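Local structure of aspartokinase (Clostridium acetobutylicum, 3TVI) at residues 141-146 and 174-179; 4-9 and 194-199; 90-95 and 121-126. The protein probably catalyses the ATP-dependent phosphorylation of the beta-carboxyl group of L-aspartate to 4-phospho-L-aspartate, an early step toward threonine, methionine and lysine. All coordinates share one frame; numbering follows the deposited sequence.

Interaction 1: 141-146 and 174-179; sequences FDKSGC and SSFNGD
A backbone hydrogen bond at the base of the turn 174-179 and a CH-pi contact at Phe176 are the main links to loop 141-146. In the first, Phe141 N donates to Ser174 O at 2.8 Å, and the carbonyl is met nearly along its own axis (C=O...N angle 172°). The Phe141 side chain, with CG anti to the carbonyl carbon, keeps close to the same peptide, its CD1 edge lying 3.4 Å from Ser174 O. In the second, Phe176 CG is anti to the backbone N (chi1 -176°), which lays the ring beside Lys143, the two side chains pointing the same way. Lys143 CG sits 3.8 Å from the Phe176 ring centroid and 1° off the normal, so the aliphatic chain covers the middle of one face, and CE follows on over CZ. Behind the ring contact, Phe176 CB rests against the peptide carbon of Asp142.

Bonds within each segment support these contacts. Asp142 OD1 takes two amides, Cys146 N at 2.5 Å and Gly145 N at 3.2 Å, the latter from above the carboxylate plane. In the other segment, Gly178 N donates to Ser175 O. Further out, Ser174 OG is bonded to Ala136 O, and Phe183 meets the Phe141 ring edge-to-face. The pairing thus sets an Asx motif beside the type I turn of the 172-174/180-182 beta hairpin, in the amino acid kinase domain.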
loop_
_atom_site.group_PDB
_atom_site.type_symbol
_atom_site.label_atom_id
_atom_site.label_comp_id
_atom_site.label_asym_id
_atom_site.label_seq_id
_atom_site.Cartn_x
_atom_site.Cartn_y
_atom_site.Cartn_z
ATOM N N PHE B 141 -38.257 -5.655 -7.218
ATOM C CA PHE B 141 -37.054 -5.299 -7.963
ATOM C C PHE B 141 -37.428 -4.448 -9.173
ATOM O O PHE B 141 -38.612 -4.237 -9.441
ATOM C CB PHE B 141 -36.315 -6.563 -8.415
ATOM C CG PHE B 141 -35.773 -7.390 -7.277
ATOM C CD1 PHE B 141 -36.465 -8.497 -6.811
ATOM C CD2 PHE B 141 -34.571 -7.059 -6.669
ATOM C CE1 PHE B 141 -35.970 -9.254 -5.767
ATOM C CE2 PHE B 141 -34.073 -7.810 -5.621
ATOM C CZ PHE B 141 -34.774 -8.912 -5.169
ATOM N N ASP B 142 -36.421 -3.961 -9.898
ATOM C CA ASP B 142 -36.629 -3.087 -11.064
ATOM C C ASP B 142 -36.066 -3.706 -12.356
ATOM O O ASP B 142 -35.692 -4.881 -12.381
ATOM C CB ASP B 142 -35.999 -1.717 -10.804
ATOM C CG ASP B 142 -34.497 -1.705 -11.043
ATOM O OD1 ASP B 142 -33.809 -2.679 -10.670
ATOM O OD2 ASP B 142 -34.002 -0.714 -11.617
ATOM N N LYS B 143 -35.996 -2.903 -13.417
ATOM C CA LYS B 143 -35.655 -3.397 -14.754
ATOM C C LYS B 143 -34.266 -4.035 -14.822
ATOM O O LYS B 143 -34.108 -5.110 -15.394
ATOM C CB LYS B 143 -35.757 -2.268 -15.785
ATOM C CG LYS B 143 -37.042 -1.455 -15.711
ATOM C CD LYS B 143 -37.175 -0.511 -16.897
ATOM C CE LYS B 143 -38.274 0.523 -16.669
ATOM N NZ LYS B 143 -38.448 1.454 -17.822
ATOM N N SER B 144 -33.267 -3.373 -14.240
ATOM C CA SER B 144 -31.896 -3.907 -14.191
ATOM C C SER B 144 -31.864 -5.196 -13.383
ATOM O O SER B 144 -31.183 -6.157 -13.750
ATOM C CB SER B 144 -30.930 -2.911 -13.535
ATOM O OG SER B 144 -31.511 -1.628 -13.407
ATOM N N GLY B 145 -32.624 -5.192 -12.287
ATOM C CA GLY B 145 -32.617 -6.267 -11.299
ATOM C C GLY B 145 -32.287 -5.786 -9.895
ATOM O O GLY B 145 -31.986 -6.594 -9.019
ATOM N N CYS B 146 -32.350 -4.478 -9.668
ATOM C CA CYS B 146 -31.996 -3.906 -8.377
ATOM C C CYS B 146 -33.226 -3.709 -7.509
ATOM O O CYS B 146 -34.343 -3.618 -8.007
ATOM C CB CYS B 146 -31.289 -2.573 -8.577
ATOM S SG CYS B 146 -29.905 -2.691 -9.728
ATOM N N SER B 174 -40.470 -9.891 -5.980
ATOM C CA SER B 174 -40.962 -9.943 -7.357
ATOM C C SER B 174 -40.070 -9.131 -8.291
ATOM O O SER B 174 -39.631 -8.041 -7.936
ATOM C CB SER B 174 -42.409 -9.452 -7.430
ATOM O OG SER B 174 -43.306 -10.431 -6.915
ATOM N N SER B 175 -39.799 -9.672 -9.478
ATOM C CA SER B 175 -39.051 -8.951 -10.510
ATOM C C SER B 175 -39.933 -7.879 -11.130
ATOM O O SER B 175 -41.156 -7.901 -10.958
ATOM C CB SER B 175 -38.577 -9.907 -11.608
ATOM O OG SER B 175 -39.663 -10.622 -12.177
ATOM N N PHE B 176 -39.312 -6.954 -11.861
ATOM C CA PHE B 176 -40.043 -5.905 -12.586
ATOM C C PHE B 176 -41.234 -6.486 -13.330
ATOM O O PHE B 176 -42.333 -5.945 -13.260
ATOM C CB PHE B 176 -39.126 -5.192 -13.578
ATOM C CG PHE B 176 -39.782 -4.043 -14.286
ATOM C CD1 PHE B 176 -40.143 -2.898 -13.586
ATOM C CD2 PHE B 176 -40.037 -4.099 -15.649
ATOM C CE1 PHE B 176 -40.752 -1.830 -14.230
ATOM C CE2 PHE B 176 -40.644 -3.034 -16.301
ATOM C CZ PHE B 176 -41.002 -1.898 -15.589
ATOM N N ASN B 177 -41.006 -7.605 -14.016
ATOM C CA ASN B 177 -42.057 -8.318 -14.754
ATOM C C ASN B 177 -42.995 -9.194 -13.892
ATOM O O ASN B 177 -43.676 -10.078 -14.418
ATOM C CB ASN B 177 -41.431 -9.169 -15.872
ATOM C CG ASN B 177 -40.630 -10.346 -15.340
ATOM O OD1 ASN B 177 -39.508 -10.185 -14.851
ATOM N ND2 ASN B 177 -41.197 -11.540 -15.449
ATOM N N GLY B 178 -43.028 -8.956 -12.581
ATOM C CA GLY B 178 -43.963 -9.645 -11.687
ATOM C C GLY B 178 -43.615 -11.077 -11.298
ATOM O O GLY B 178 -44.277 -11.663 -10.438
ATOM N N ASP B 179 -42.583 -11.649 -11.918
ATOM C CA ASP B 179 -42.196 -13.034 -11.652
ATOM C C ASP B 179 -41.208 -13.088 -10.490
ATOM O O ASP B 179 -40.499 -12.115 -10.229
ATOM C CB ASP B 179 -41.596 -13.678 -12.908
ATOM C CG ASP B 179 -42.622 -13.850 -14.033
ATOM O OD1 ASP B 179 -43.846 -13.832 -13.765
ATOM O OD2 ASP B 179 -42.201 -14.007 -15.199
#

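Interaction 2: 4-9 and 194-199; sequences IVVTKF and IISAGV
Apolar contacts carry most of the interface between strand 5-9 and helix 194-199, whose axes run nearly antiparallel (167°) with a closest approach of 8.9 Å. Val6 lies at the middle and uses both of its methyls. CG1, anti to the backbone N (chi1 169°), meets Ile195 CG2 at 4.1 Å, the two side chains crossing at about a right angle. CG2 is directed instead at Val199, and there the side chains reach tip to tip, with CG2 and Val199 CG1 4.0 Å apart. Val199 offers its two branches to different residues: CG1 takes the crowded position between N and the carbonyl carbon (chi1 63°), while CG2, anti to N, meets Ile4 CG2 at 4.0 Å in an oblique crossing.

One polar atom borders this apolar group. Ser196 OG lies 4.0 Å from Val6 CG1, a van der Waals contact, and its hydrogen bond goes back along the helix to Gly192 O.

Backbone hydrogen bonds run within the helix and, for the strand, to its sheet neighbours. Gly198 N and Val199 N donate to Ile194 O and Ile195 O, while Val6 pairs with Leu203 and Glu205 of the adjoining parallel strand. Lys8, in the predicted ATP site farther along strand 5-9, is salt-bridged to Asp189 of the same helix. A helix packed on the sheet and running antiparallel to a central strand typifies the layered alpha/beta amino acid kinase fold.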
loop_
_atom_site.group_PDB
_atom_site.type_symbol
_atom_site.label_atom_id
_atom_site.label_comp_id
_atom_site.label_asym_id
_atom_site.label_seq_id
_atom_site.Cartn_x
_atom_site.Cartn_y
_atom_site.Cartn_z
ATOM N N ILE B 4 -41.504 -1.603 18.264
ATOM C CA ILE B 4 -41.710 -2.518 17.136
ATOM C C ILE B 4 -40.388 -3.223 16.811
ATOM O O ILE B 4 -39.534 -2.663 16.117
ATOM C CB ILE B 4 -42.184 -1.761 15.870
ATOM C CG1 ILE B 4 -43.542 -1.105 16.093
ATOM C CG2 ILE B 4 -42.263 -2.697 14.678
ATOM C CD1 ILE B 4 -43.488 0.100 17.009
ATOM N N VAL B 5 -40.212 -4.435 17.330
ATOM C CA VAL B 5 -39.046 -5.251 17.012
ATOM C C VAL B 5 -39.400 -6.167 15.861
ATOM O O VAL B 5 -40.523 -6.627 15.763
ATOM C CB VAL B 5 -38.618 -6.136 18.190
ATOM C CG1 VAL B 5 -37.314 -6.847 17.858
ATOM C CG2 VAL B 5 -38.473 -5.317 19.459
ATOM N N VAL B 6 -38.428 -6.443 15.011
ATOM C CA VAL B 6 -38.592 -7.317 13.862
ATOM C C VAL B 6 -37.544 -8.402 13.976
ATOM O O VAL B 6 -36.370 -8.102 14.207
ATOM C CB VAL B 6 -38.306 -6.546 12.571
ATOM C CG1 VAL B 6 -38.212 -7.482 11.371
ATOM C CG2 VAL B 6 -39.357 -5.473 12.365
ATOM N N THR B 7 -37.941 -9.652 13.789
ATOM C CA THR B 7 -37.048 -10.768 14.057
ATOM C C THR B 7 -36.760 -11.570 12.810
ATOM O O THR B 7 -37.658 -11.782 12.003
ATOM C CB THR B 7 -37.694 -11.710 15.064
ATOM O OG1 THR B 7 -38.906 -12.218 14.506
ATOM C CG2 THR B 7 -38.014 -10.969 16.350
ATOM N N LYS B 8 -35.512 -12.011 12.650
ATOM C CA LYS B 8 -35.181 -13.001 11.633
ATOM C C LYS B 8 -34.556 -14.203 12.288
ATOM O O LYS B 8 -33.774 -14.057 13.218
ATOM C CB LYS B 8 -34.189 -12.483 10.587
ATOM C CG LYS B 8 -33.305 -13.624 10.064
ATOM C CD LYS B 8 -32.519 -13.339 8.804
ATOM C CE LYS B 8 -31.777 -14.600 8.358
ATOM N NZ LYS B 8 -30.885 -15.143 9.417
ATOM N N PHE B 9 -34.856 -15.381 11.745
ATOM C CA PHE B 9 -34.276 -16.633 12.203
ATOM C C PHE B 9 -33.642 -17.384 11.049
ATOM O O PHE B 9 -34.235 -17.505 9.983
ATOM C CB PHE B 9 -35.360 -17.465 12.848
ATOM C CG PHE B 9 -35.945 -16.811 14.046
ATOM C CD1 PHE B 9 -35.443 -17.079 15.306
ATOM C CD2 PHE B 9 -36.959 -15.883 13.910
ATOM C CE1 PHE B 9 -35.965 -16.451 16.420
ATOM C CE2 PHE B 9 -37.492 -15.251 15.015
ATOM C CZ PHE B 9 -36.994 -15.534 16.276
ATOM N N ILE B 194 -34.754 -4.955 5.169
ATOM C CA ILE B 194 -35.756 -4.267 4.364
ATOM C C ILE B 194 -37.018 -4.043 5.182
ATOM O O ILE B 194 -37.495 -2.923 5.298
ATOM C CB ILE B 194 -36.114 -5.073 3.103
ATOM C CG1 ILE B 194 -34.919 -5.116 2.141
ATOM C CG2 ILE B 194 -37.332 -4.472 2.418
ATOM C CD1 ILE B 194 -35.156 -5.906 0.872
ATOM N N ILE B 195 -37.545 -5.108 5.771
ATOM C CA ILE B 195 -38.797 -5.006 6.505
ATOM C C ILE B 195 -38.692 -3.969 7.607
ATOM O O ILE B 195 -39.603 -3.161 7.787
ATOM C CB ILE B 195 -39.214 -6.342 7.138
ATOM C CG1 ILE B 195 -39.643 -7.347 6.059
ATOM C CG2 ILE B 195 -40.354 -6.122 8.120
ATOM C CD1 ILE B 195 -40.762 -6.860 5.163
ATOM N N SER B 196 -37.581 -4.001 8.341
ATOM C CA SER B 196 -37.342 -3.053 9.427
ATOM C C SER B 196 -37.422 -1.629 8.886
ATOM O O SER B 196 -38.185 -0.798 9.399
ATOM C CB SER B 196 -35.971 -3.299 10.055
ATOM O OG SER B 196 -35.694 -4.685 10.155
ATOM N N ALA B 197 -36.650 -1.364 7.833
ATOM C CA ALA B 197 -36.698 -0.085 7.137
ATOM C C ALA B 197 -38.130 0.319 6.789
ATOM O O ALA B 197 -38.559 1.428 7.102
ATOM C CB ALA B 197 -35.862 -0.149 5.873
ATOM N N GLY B 198 -38.865 -0.589 6.153
ATOM C CA GLY B 198 -40.210 -0.297 5.662
ATOM C C GLY B 198 -41.251 -0.076 6.744
ATOM O O GLY B 198 -42.214 0.670 6.550
ATOM N N VAL B 199 -41.070 -0.736 7.881
ATOM C CA VAL B 199 -41.974 -0.573 9.016
ATOM C C VAL B 199 -41.515 0.548 9.959
ATOM O O VAL B 199 -42.246 0.930 10.873
ATOM C CB VAL B 199 -42.074 -1.879 9.814
ATOM C CG1 VAL B 199 -40.719 -2.241 10.415
ATOM C CG2 VAL B 199 -43.130 -1.751 10.898
#

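Interaction 3: 90-95 and 121-126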
loop_
_atom_site.group_PDB
_atom_site.type_symbol
_atom_site.label_atom_id
_atom_site.label_comp_id
_atom_site.label_asym_id
_atom_site.label_seq_id
_atom_site.Cartn_x
_atom_site.Cartn_y
_atom_site.Cartn_z
HETATM N N MSE B 90 -52.803 -27.838 10.271
HETATM C CA MSE B 90 -52.766 -27.442 8.868
HETATM C C MSE B 90 -52.454 -28.625 8.009
HETATM O O MSE B 90 -52.057 -29.682 8.508
HETATM C CB MSE B 90 -51.716 -26.367 8.619
HETATM C CG MSE B 90 -50.326 -26.957 8.411
HETATM SE SE MSE B 90 -49.012 -25.506 8.287
HETATM C CE MSE B 90 -49.939 -24.314 7.014
ATOM N N ASP B 91 -52.610 -28.434 6.700
ATOM C CA ASP B 91 -52.320 -29.461 5.710
ATOM C C ASP B 91 -51.195 -28.987 4.798
ATOM O O ASP B 91 -51.434 -28.369 3.758
ATOM C CB ASP B 91 -53.578 -29.762 4.896
ATOM C CG ASP B 91 -53.294 -30.607 3.676
ATOM O OD1 ASP B 91 -52.397 -31.481 3.767
ATOM O OD2 ASP B 91 -53.971 -30.401 2.635
ATOM N N ILE B 92 -49.965 -29.295 5.191
ATOM C CA ILE B 92 -48.784 -28.822 4.472
ATOM C C ILE B 92 -48.698 -29.385 3.049
ATOM O O ILE B 92 -48.115 -28.755 2.159
ATOM C CB ILE B 92 -47.487 -29.135 5.258
ATOM C CG1 ILE B 92 -46.285 -28.390 4.666
ATOM C CG2 ILE B 92 -47.221 -30.631 5.288
ATOM C CD1 ILE B 92 -46.485 -26.894 4.555
ATOM N N ALA B 93 -49.278 -30.564 2.832
ATOM C CA ALA B 93 -49.275 -31.178 1.511
ATOM C C ALA B 93 -49.927 -30.265 0.477
ATOM O O ALA B 93 -49.447 -30.158 -0.639
ATOM C CB ALA B 93 -49.973 -32.521 1.554
ATOM N N TYR B 94 -51.010 -29.595 0.854
ATOM C CA TYR B 94 -51.654 -28.617 -0.026
ATOM C C TYR B 94 -50.611 -27.651 -0.591
ATOM O O TYR B 94 -50.678 -27.264 -1.755
ATOM C CB TYR B 94 -52.754 -27.856 0.737
ATOM C CG TYR B 94 -53.340 -26.652 0.012
ATOM C CD1 TYR B 94 -53.782 -26.745 -1.304
ATOM C CD2 TYR B 94 -53.475 -25.422 0.661
ATOM C CE1 TYR B 94 -54.319 -25.642 -1.959
ATOM C CE2 TYR B 94 -54.014 -24.315 0.015
ATOM C CZ TYR B 94 -54.433 -24.428 -1.293
ATOM O OH TYR B 94 -54.974 -23.336 -1.935
ATOM N N TYR B 95 -49.644 -27.278 0.241
ATOM C CA TYR B 95 -48.595 -26.353 -0.153
ATOM C C TYR B 95 -47.504 -27.061 -0.925
ATOM O O TYR B 95 -47.181 -26.661 -2.040
ATOM C CB TYR B 95 -48.028 -25.652 1.074
ATOM C CG TYR B 95 -49.074 -24.809 1.740
ATOM C CD1 TYR B 95 -49.417 -23.573 1.216
ATOM C CD2 TYR B 95 -49.754 -25.257 2.869
ATOM C CE1 TYR B 95 -50.391 -22.793 1.808
ATOM C CE2 TYR B 95 -50.731 -24.480 3.464
ATOM C CZ TYR B 95 -51.041 -23.252 2.921
ATOM O OH TYR B 95 -51.997 -22.460 3.482
ATOM N N GLY B 121 -42.300 -20.041 5.922
ATOM C CA GLY B 121 -43.127 -18.877 6.155
ATOM C C GLY B 121 -44.539 -19.283 6.483
ATOM O O GLY B 121 -45.096 -18.847 7.477
ATOM N N VAL B 122 -45.108 -20.139 5.645
ATOM C CA VAL B 122 -46.516 -20.506 5.779
ATOM C C VAL B 122 -46.740 -21.338 7.044
ATOM O O VAL B 122 -47.775 -21.206 7.696
ATOM C CB VAL B 122 -47.039 -21.237 4.527
ATOM C CG1 VAL B 122 -46.929 -20.335 3.311
ATOM C CG2 VAL B 122 -46.265 -22.519 4.293
ATOM N N ILE B 123 -45.753 -22.164 7.391
ATOM C CA ILE B 123 -45.798 -22.974 8.606
ATOM C C ILE B 123 -45.751 -22.084 9.839
ATOM O O ILE B 123 -46.533 -22.259 10.773
ATOM C CB ILE B 123 -44.610 -23.951 8.682
ATOM C CG1 ILE B 123 -44.729 -25.029 7.614
ATOM C CG2 ILE B 123 -44.533 -24.605 10.053
ATOM C CD1 ILE B 123 -43.510 -25.914 7.526
ATOM N N LEU B 124 -44.813 -21.142 9.835
ATOM C CA LEU B 124 -44.633 -20.240 10.963
ATOM C C LEU B 124 -45.812 -19.313 11.181
ATOM O O LEU B 124 -46.124 -18.986 12.313
ATOM C CB LEU B 124 -43.373 -19.388 10.796
ATOM C CG LEU B 124 -42.046 -19.953 11.307
ATOM C CD1 LEU B 124 -41.181 -18.819 11.861
ATOM C CD2 LEU B 124 -42.266 -21.019 12.376
ATOM N N ALA B 125 -46.458 -18.871 10.111
ATOM C CA ALA B 125 -47.623 -18.011 10.264
ATOM C C ALA B 125 -48.699 -18.758 11.056
ATOM O O ALA B 125 -49.363 -18.184 11.921
ATOM C CB ALA B 125 -48.156 -17.560 8.910
ATOM N N LYS B 126 -48.849 -20.047 10.775
ATOM C CA LYS B 126 -49.832 -20.857 11.479
ATOM C C LYS B 126 -49.364 -21.087 12.898
ATOM O O LYS B 126 -50.092 -20.808 13.844
ATOM C CB LYS B 126 -50.046 -22.200 10.775
ATOM C CG LYS B 126 -51.316 -22.921 11.186
ATOM C CD LYS B 126 -52.566 -22.226 10.665
ATOM C CE LYS B 126 -53.784 -22.563 11.518
ATOM N NZ LYS B 126 -54.902 -21.593 11.331
#
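Helix-to-helix packing within the amino acid kinase domain brings the start of helix 92-104, with the residues leading into it, against the later part of helix 109-127. The side-chain contacts are apolar, with Met90 also meeting a backbone carbonyl, and 261 Å² of surface is buried between the segments. Met90, a selenomethionine in this crystal, gives the most to it. Its CB points toward the opposite helix, and CG stands in the crowded position between N and the carbonyl carbon (chi1 84°). A bend at chi3 (-47°) then lays the end of the chain along the helix backbone: SE is 4.1 Å from Ile123 CA, and CE comes to 3.8 Å from Val122 O. The selenium also lies 4.3 Å from Lys126 CB, so it touches the root of a lysine whose further chain leads away from the contact.

Ile92 makes the next contact. Its CG1 branch, anti to the backbone N (chi1 -168°), carries CD1 to 4.0 Å from Ile123 CG1, the two isoleucines crossing obliquely. The same CD1 lies 4.4 Å from Val122 CG2. That valine methyl also stands over one face of the Tyr95 ring, 4.4 Å from CG, so it meets Ile92 and Tyr95 together, the three forming a compact triangle.

Helix 69-85 of the same chain adds a third side to the cluster: Val83 touches both Met90 and Ile92, while Tyr79 touches Ile123. Val122 also reaches Phe132 of strand 131-132, linking the helices to the end strand of the central sheet, and Tyr95 rests on Tyr118 and Leu119 farther back along helix 109-127.

From the N terminus, strand 5-9 enters the central sheet, and its partner in interaction 2, helix 187-199, arrives only some 185 residues later. That long closure encloses both other contacts. Interaction 3 closes first, joining helices 92-104 and 109-127 across 26 residues; interaction 1 opens after it, drawing the loop following strand 131-132 to the hairpin turn at 174-179. The two are therefore in series and do not cross. Their centres lie about 27 Å apart, and each is about 22 Å from that of interaction 2. Together they tie a peripheral helical layer, a loop-hairpin edge and the sheet core within one amino acid kinase domain.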